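Local coordinates for protein class D beta-lactamase (Fusobacterium nucleatum subsp. polymorphum, PDB 4IED) that probably hydrolyses beta-lactam antibiotics to substituted beta-amino acids, as a class D beta-lactamase linked to antibiotic resistance, at residues N63-L68 and E174-V179; N28-V33 and A225-I230. All coordinates share one frame; numbering follows the deposited sequence.

Contact 1: residues N63-L68 and E174-V179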
loop_
_atom_site.group_PDB
_atom_site.type_symbol
_atom_site.label_atom_id
_atom_site.label_comp_id
_atom_site.label_asym_id
_atom_site.label_seq_id
_atom_site.Cartn_x
_atom_site.Cartn_y
_atom_site.Cartn_z
ATOM N N ASN A 63 -1.375 -8.413 -2.999
ATOM C CA ASN A 63 -1.909 -9.187 -4.069
ATOM C C ASN A 63 -0.722 -9.681 -4.955
ATOM O O ASN A 63 -0.690 -10.889 -5.328
ATOM C CB ASN A 63 -2.956 -8.334 -4.828
ATOM C CG ASN A 63 -3.893 -9.146 -5.705
ATOM O OD1 ASN A 63 -3.850 -10.353 -5.824
ATOM N ND2 ASN A 63 -4.834 -8.430 -6.384
ATOM N N THR A 64 0.215 -8.797 -5.256
ATOM C CA THR A 64 1.369 -9.221 -6.074
ATOM C C THR A 64 2.162 -10.349 -5.377
ATOM O O THR A 64 2.480 -11.371 -6.006
ATOM C CB THR A 64 2.369 -8.075 -6.250
ATOM O OG1 THR A 64 1.683 -6.903 -6.826
ATOM C CG2 THR A 64 3.508 -8.479 -7.187
ATOM N N LEU A 65 2.361 -10.205 -4.044
ATOM C CA LEU A 65 3.165 -11.228 -3.315
ATOM C C LEU A 65 2.485 -12.554 -3.336
ATOM O O LEU A 65 3.102 -13.595 -3.603
ATOM C CB LEU A 65 3.381 -10.728 -1.920
ATOM C CG LEU A 65 4.233 -11.527 -1.017
ATOM C CD1 LEU A 65 5.671 -11.748 -1.525
ATOM C CD2 LEU A 65 4.251 -11.050 0.406
ATOM N N ILE A 66 1.167 -12.593 -3.109
ATOM C CA ILE A 66 0.451 -13.835 -3.156
ATOM C C ILE A 66 0.420 -14.424 -4.549
ATOM O O ILE A 66 0.532 -15.645 -4.756
ATOM C CB ILE A 66 -1.000 -13.649 -2.665
ATOM C CG1 ILE A 66 -0.993 -13.207 -1.181
ATOM C CG2 ILE A 66 -1.831 -14.863 -2.824
ATOM C CD1 ILE A 66 -2.302 -12.584 -0.692
ATOM N N GLY A 67 0.296 -13.613 -5.587
ATOM C CA GLY A 67 0.379 -14.116 -6.952
ATOM C C GLY A 67 1.697 -14.755 -7.320
ATOM O O GLY A 67 1.716 -15.781 -7.945
ATOM N N LEU A 68 2.783 -14.071 -6.915
ATOM C CA LEU A 68 4.100 -14.690 -7.118
ATOM C C LEU A 68 4.238 -15.974 -6.371
ATOM O O LEU A 68 4.778 -16.945 -6.944
ATOM C CB LEU A 68 5.198 -13.721 -6.676
ATOM C CG LEU A 68 5.333 -12.419 -7.516
ATOM C CD1 LEU A 68 6.215 -11.464 -6.724
ATOM C CD2 LEU A 68 5.837 -12.743 -8.936
ATOM N N GLU A 174 12.781 -14.385 -2.993
ATOM C CA GLU A 174 12.880 -13.739 -4.295
ATOM C C GLU A 174 11.536 -13.112 -4.611
ATOM O O GLU A 174 11.539 -12.228 -5.358
ATOM C CB GLU A 174 13.381 -14.614 -5.474
ATOM C CG GLU A 174 14.003 -15.877 -5.082
ATOM C CD GLU A 174 12.856 -16.850 -5.183
ATOM O OE1 GLU A 174 13.086 -18.081 -5.364
ATOM O OE2 GLU A 174 11.786 -16.213 -5.206
ATOM N N ASN A 175 10.439 -13.573 -4.028
ATOM C CA ASN A 175 9.169 -12.940 -4.276
ATOM C C ASN A 175 9.043 -11.657 -3.472
ATOM O O ASN A 175 8.575 -10.630 -4.004
ATOM C CB ASN A 175 8.043 -13.902 -3.925
ATOM C CG ASN A 175 8.023 -15.122 -4.866
ATOM O OD1 ASN A 175 8.515 -14.964 -5.952
ATOM N ND2 ASN A 175 7.426 -16.265 -4.488
ATOM N N GLN A 176 9.510 -11.665 -2.204
ATOM C CA GLN A 176 9.553 -10.431 -1.447
ATOM C C GLN A 176 10.444 -9.414 -2.126
ATOM O O GLN A 176 10.117 -8.224 -2.211
ATOM C CB GLN A 176 9.934 -10.662 0.019
ATOM C CG GLN A 176 8.969 -11.563 0.734
ATOM C CD GLN A 176 9.375 -11.878 2.144
ATOM O OE1 GLN A 176 9.928 -13.033 2.437
ATOM N NE2 GLN A 176 9.198 -10.961 3.024
ATOM N N GLU A 177 11.563 -9.863 -2.649
ATOM C CA GLU A 177 12.521 -8.942 -3.343
ATOM C C GLU A 177 11.840 -8.223 -4.555
ATOM O O GLU A 177 12.045 -7.059 -4.805
ATOM C CB GLU A 177 13.794 -9.689 -3.805
ATOM C CG GLU A 177 14.980 -8.776 -4.070
ATOM C CD GLU A 177 15.355 -8.011 -2.734
ATOM O OE1 GLU A 177 15.237 -8.586 -1.596
ATOM O OE2 GLU A 177 15.900 -6.947 -2.877
ATOM N N GLN A 178 11.097 -8.999 -5.325
ATOM C CA GLN A 178 10.383 -8.499 -6.459
ATOM C C GLN A 178 9.389 -7.449 -6.067
ATOM O O GLN A 178 9.299 -6.361 -6.685
ATOM C CB GLN A 178 9.714 -9.609 -7.218
ATOM C CG GLN A 178 10.610 -10.439 -8.073
ATOM C CD GLN A 178 9.841 -11.528 -8.682
ATOM O OE1 GLN A 178 9.050 -11.369 -9.608
ATOM N NE2 GLN A 178 9.968 -12.686 -8.092
ATOM N N VAL A 179 8.687 -7.694 -4.959
ATOM C CA VAL A 179 7.718 -6.701 -4.539
ATOM C C VAL A 179 8.407 -5.413 -4.045
ATOM O O VAL A 179 7.942 -4.282 -4.284
ATOM C CB VAL A 179 6.754 -7.303 -3.458
ATOM C CG1 VAL A 179 5.821 -6.188 -2.898
ATOM C CG2 VAL A 179 5.926 -8.418 -4.080
HETATM O O HOH W 1 7.153 -18.728 -6.131
#

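Contact 2: residues N28-V33 and A225-I230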
loop_
_atom_site.group_PDB
_atom_site.type_symbol
_atom_site.label_atom_id
_atom_site.label_comp_id
_atom_site.label_asym_id
_atom_site.label_seq_id
_atom_site.Cartn_x
_atom_site.Cartn_y
_atom_site.Cartn_z
ATOM N N ASN A 28 -8.457 15.435 8.253
ATOM C CA ASN A 28 -8.776 14.380 9.183
ATOM C C ASN A 28 -8.111 13.104 8.707
ATOM O O ASN A 28 -8.239 12.717 7.560
ATOM C CB ASN A 28 -10.259 14.171 9.264
ATOM C CG ASN A 28 -10.975 15.375 9.790
ATOM O OD1 ASN A 28 -12.084 15.678 9.333
ATOM N ND2 ASN A 28 -10.358 16.091 10.731
ATOM N N GLY A 29 -7.343 12.476 9.595
ATOM C CA GLY A 29 -6.708 11.213 9.239
ATOM C C GLY A 29 -5.799 10.738 10.349
ATOM O O GLY A 29 -5.900 11.124 11.489
ATOM N N THR A 30 -4.910 9.800 9.964
ATOM C CA THR A 30 -3.974 9.248 10.864
ATOM C C THR A 30 -2.647 9.016 10.114
ATOM O O THR A 30 -2.620 8.864 8.873
ATOM C CB THR A 30 -4.484 7.857 11.377
ATOM O OG1 THR A 30 -3.570 7.359 12.393
ATOM C CG2 THR A 30 -4.645 6.781 10.256
ATOM N N PHE A 31 -1.549 8.932 10.887
ATOM C CA PHE A 31 -0.241 8.683 10.290
ATOM C C PHE A 31 0.605 7.936 11.323
ATOM O O PHE A 31 0.649 8.295 12.483
ATOM C CB PHE A 31 0.340 10.060 9.975
ATOM C CG PHE A 31 1.682 10.108 9.173
ATOM C CD1 PHE A 31 2.217 9.042 8.527
ATOM C CD2 PHE A 31 2.409 11.324 9.171
ATOM C CE1 PHE A 31 3.397 9.184 7.826
ATOM C CE2 PHE A 31 3.648 11.434 8.516
ATOM C CZ PHE A 31 4.078 10.353 7.885
ATOM N N VAL A 32 1.191 6.814 10.900
ATOM C CA VAL A 32 2.097 6.026 11.715
ATOM C C VAL A 32 3.384 5.843 10.991
ATOM O O VAL A 32 3.382 5.481 9.847
ATOM C CB VAL A 32 1.468 4.628 11.976
ATOM C CG1 VAL A 32 2.341 3.800 12.870
ATOM C CG2 VAL A 32 0.102 4.818 12.599
ATOM N N VAL A 33 4.465 6.053 11.732
ATOM C CA VAL A 33 5.800 5.738 11.262
ATOM C C VAL A 33 6.468 4.838 12.308
ATOM O O VAL A 33 6.517 5.190 13.465
ATOM C CB VAL A 33 6.659 6.961 10.985
ATOM C CG1 VAL A 33 8.122 6.541 10.641
ATOM C CG2 VAL A 33 6.021 7.866 9.926
ATOM N N ALA A 225 2.455 4.426 7.181
ATOM C CA ALA A 225 1.067 4.520 6.624
ATOM C C ALA A 225 0.329 5.767 7.036
ATOM O O ALA A 225 0.291 6.069 8.235
ATOM C CB ALA A 225 0.266 3.306 7.057
ATOM N N ILE A 226 -0.218 6.417 6.013
ATOM C CA ILE A 226 -1.126 7.556 6.238
ATOM C C ILE A 226 -2.422 7.184 5.570
ATOM O O ILE A 226 -2.491 6.562 4.517
ATOM C CB ILE A 226 -0.546 8.861 5.673
ATOM C CG1 ILE A 226 -1.385 10.113 6.119
ATOM C CG2 ILE A 226 -0.409 8.872 4.162
ATOM C CD1 ILE A 226 -0.613 11.374 5.839
ATOM N N ASN A 227 -3.504 7.563 6.245
ATOM C CA ASN A 227 -4.823 7.666 5.539
ATOM C C ASN A 227 -5.540 8.913 5.980
ATOM O O ASN A 227 -5.355 9.456 7.046
ATOM C CB ASN A 227 -5.655 6.363 5.653
ATOM C CG ASN A 227 -6.166 6.071 7.053
ATOM O OD1 ASN A 227 -6.914 6.806 7.637
ATOM N ND2 ASN A 227 -5.828 4.871 7.556
ATOM N N LEU A 228 -6.315 9.427 5.049
ATOM C CA LEU A 228 -6.967 10.758 5.209
ATOM C C LEU A 228 -8.328 10.676 4.586
ATOM O O LEU A 228 -8.539 9.987 3.622
ATOM C CB LEU A 228 -6.172 11.810 4.330
ATOM C CG LEU A 228 -4.655 11.967 4.519
ATOM C CD1 LEU A 228 -3.956 12.774 3.406
ATOM C CD2 LEU A 228 -4.562 12.617 5.930
ATOM N N ASP A 229 -9.204 11.500 5.081
ATOM C CA ASP A 229 -10.540 11.721 4.435
ATOM C C ASP A 229 -10.298 12.583 3.242
ATOM O O ASP A 229 -9.847 13.730 3.400
ATOM C CB ASP A 229 -11.536 12.411 5.446
ATOM C CG ASP A 229 -11.908 11.502 6.626
ATOM O OD1 ASP A 229 -11.638 10.251 6.571
ATOM O OD2 ASP A 229 -12.545 12.065 7.522
ATOM N N ILE A 230 -10.536 12.062 2.059
ATOM C CA ILE A 230 -10.326 12.795 0.807
ATOM C C ILE A 230 -11.493 12.549 -0.090
ATOM O O ILE A 230 -11.709 11.441 -0.563
ATOM C CB ILE A 230 -9.032 12.491 0.093
ATOM C CG1 ILE A 230 -7.850 12.962 0.903
ATOM C CG2 ILE A 230 -8.983 13.169 -1.274
ATOM C CD1 ILE A 230 -6.550 12.341 0.443
HETATM O O HOH W 2 -9.733 15.455 5.758
HETATM O O HOH W 3 -13.421 14.501 7.348
#

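Contact 1: residues N63-L68 and E174-V179
Leu-65 and Leu-68 meet Asn-175 and Val-179 in a helix pair of the helical region of the class D beta-lactamase fold, where helix 62-69, just after the carboxylated lysine at position 60, packs on helix 173-182. The two segments run roughly antiparallel, at 147°, and their axes come within 9.4 Å. Val-179 sends CG2 into the other helix: it lies 3.9 Å from Thr-64 CG2, the two side chains lying alongside and pointing opposite ways, and 4.0 Å from Leu-68 CD1. The same methyl also touches Leu-65 at CB. Thr-64 gives Val-179 its methyl, while OG1 bonds to Tyr-111 OH and to the backbone O of the modified lysine. Farther along, Leu-65 has CG anti to its backbone N (chi1 -176°), and its CD1 rests on the peptide link of Asn-175 and Gln-176, 3.9 Å from Asn-175 C. Leu-68 lies against two amides of the other helix, Asn-175 at its CB and Gln-178 at its two methyls. Its CB sits 3.6 Å from Asn-175 OD1; of its two branches, CD2 lies 3.6 Å from Gln-178 OE1 and CD1 by Asn-175 O and Gln-178 CB. Both amides have partners elsewhere: Asn-175 ND2 bonds to Glu-69 OE1, and Gln-178 OE1 takes the N-H of Val-76. Between the helices the direct contacts are van der Waals, with one water as a polar bridge; it accepts from Asn-175 ND2 at 3.0 Å and donates to Leu-68 O. The Gln-178 amide is steadied by its own helix, because NE2 donates to Glu-174 O from 53° above the carbonyl plane, on the face opposite that used by Gln-178 N.

Contact 2: residues N28-V33 and A225-I230
Strand segments 29-33 and 225-229 run antiparallel, 174° between directions, their axes 4.8 Å apart at closest, as neighbours in the central sheet of the fold. Thr-30 with Asn-227 and Val-32 with Ala-225 are hydrogen-bonded pairs; Gly-29 with Leu-228 and Phe-31 with Ile-226 are non-hydrogen-bonded. The outermost bond runs from Asp-229 N to Asn-28 O at 2.9 Å. Gly-29 CA comes within 4.1 Å of Leu-228 CA; a CB here would run into Asn-227 O and Leu-228 CD2. On this face the Phe-31 ring has Ile-226 CD1 over one side, 4.2 Å from the plane and nearer the rim than the centre, and Ala-225 O at its edge, 3.6 Å from CD1. Met-18 and Phe-22 of helix 16-25 and Val-243 of helix 238-249 also touch the ring. On the other face Thr-30 CG2 meets the amide of Asn-227, 3.5 Å from OD1; chi1 69° sets Asn-227 CG between the backbone N and the carbonyl carbon, near the threonine methyl. Thr-30 OG1 bonds instead to Tyr-44 O and Asn-45 O. Beside the end of strand 225-229, the amide of Asn-28 and the carboxylate of Asp-229 stand 80° apart, and one water donates to both, 2.7 Å from Asn-28 OD1 and 2.6 Å from Asp-229 OD2. Arg-48 binds Asp-229 OD1 through NH1 and Asn-227 OD1 through NE, so one guanidinium grips two side chains, and its charge would favour the ionised carboxylate. Apolar packing thus joins the Phe-31 face to the helices, while charge and water secure the end of strand 225-229.

In the fold
Contact 2 encloses contact 1 along the chain: strand 29-35 comes first, then helix 62-69, helix 173-182 and finally strand 221-229. Their centres lie 26 Å apart on opposite sides of the chain's centre, and their nearest atoms stay about 15 Å from each other, so neither touches the other. Contact 2 joins early and late parts of the chain as neighbours in the six-stranded antiparallel sheet. Contact 1 is purely helical and brings together two helices separated by 105 residues that hold no strand, in the part of the chain between strands 40-44 and 184-187. Contact 1 thus packs within the helical region and contact 2 within the sheet, each holding its own part of the transpeptidase-like fold.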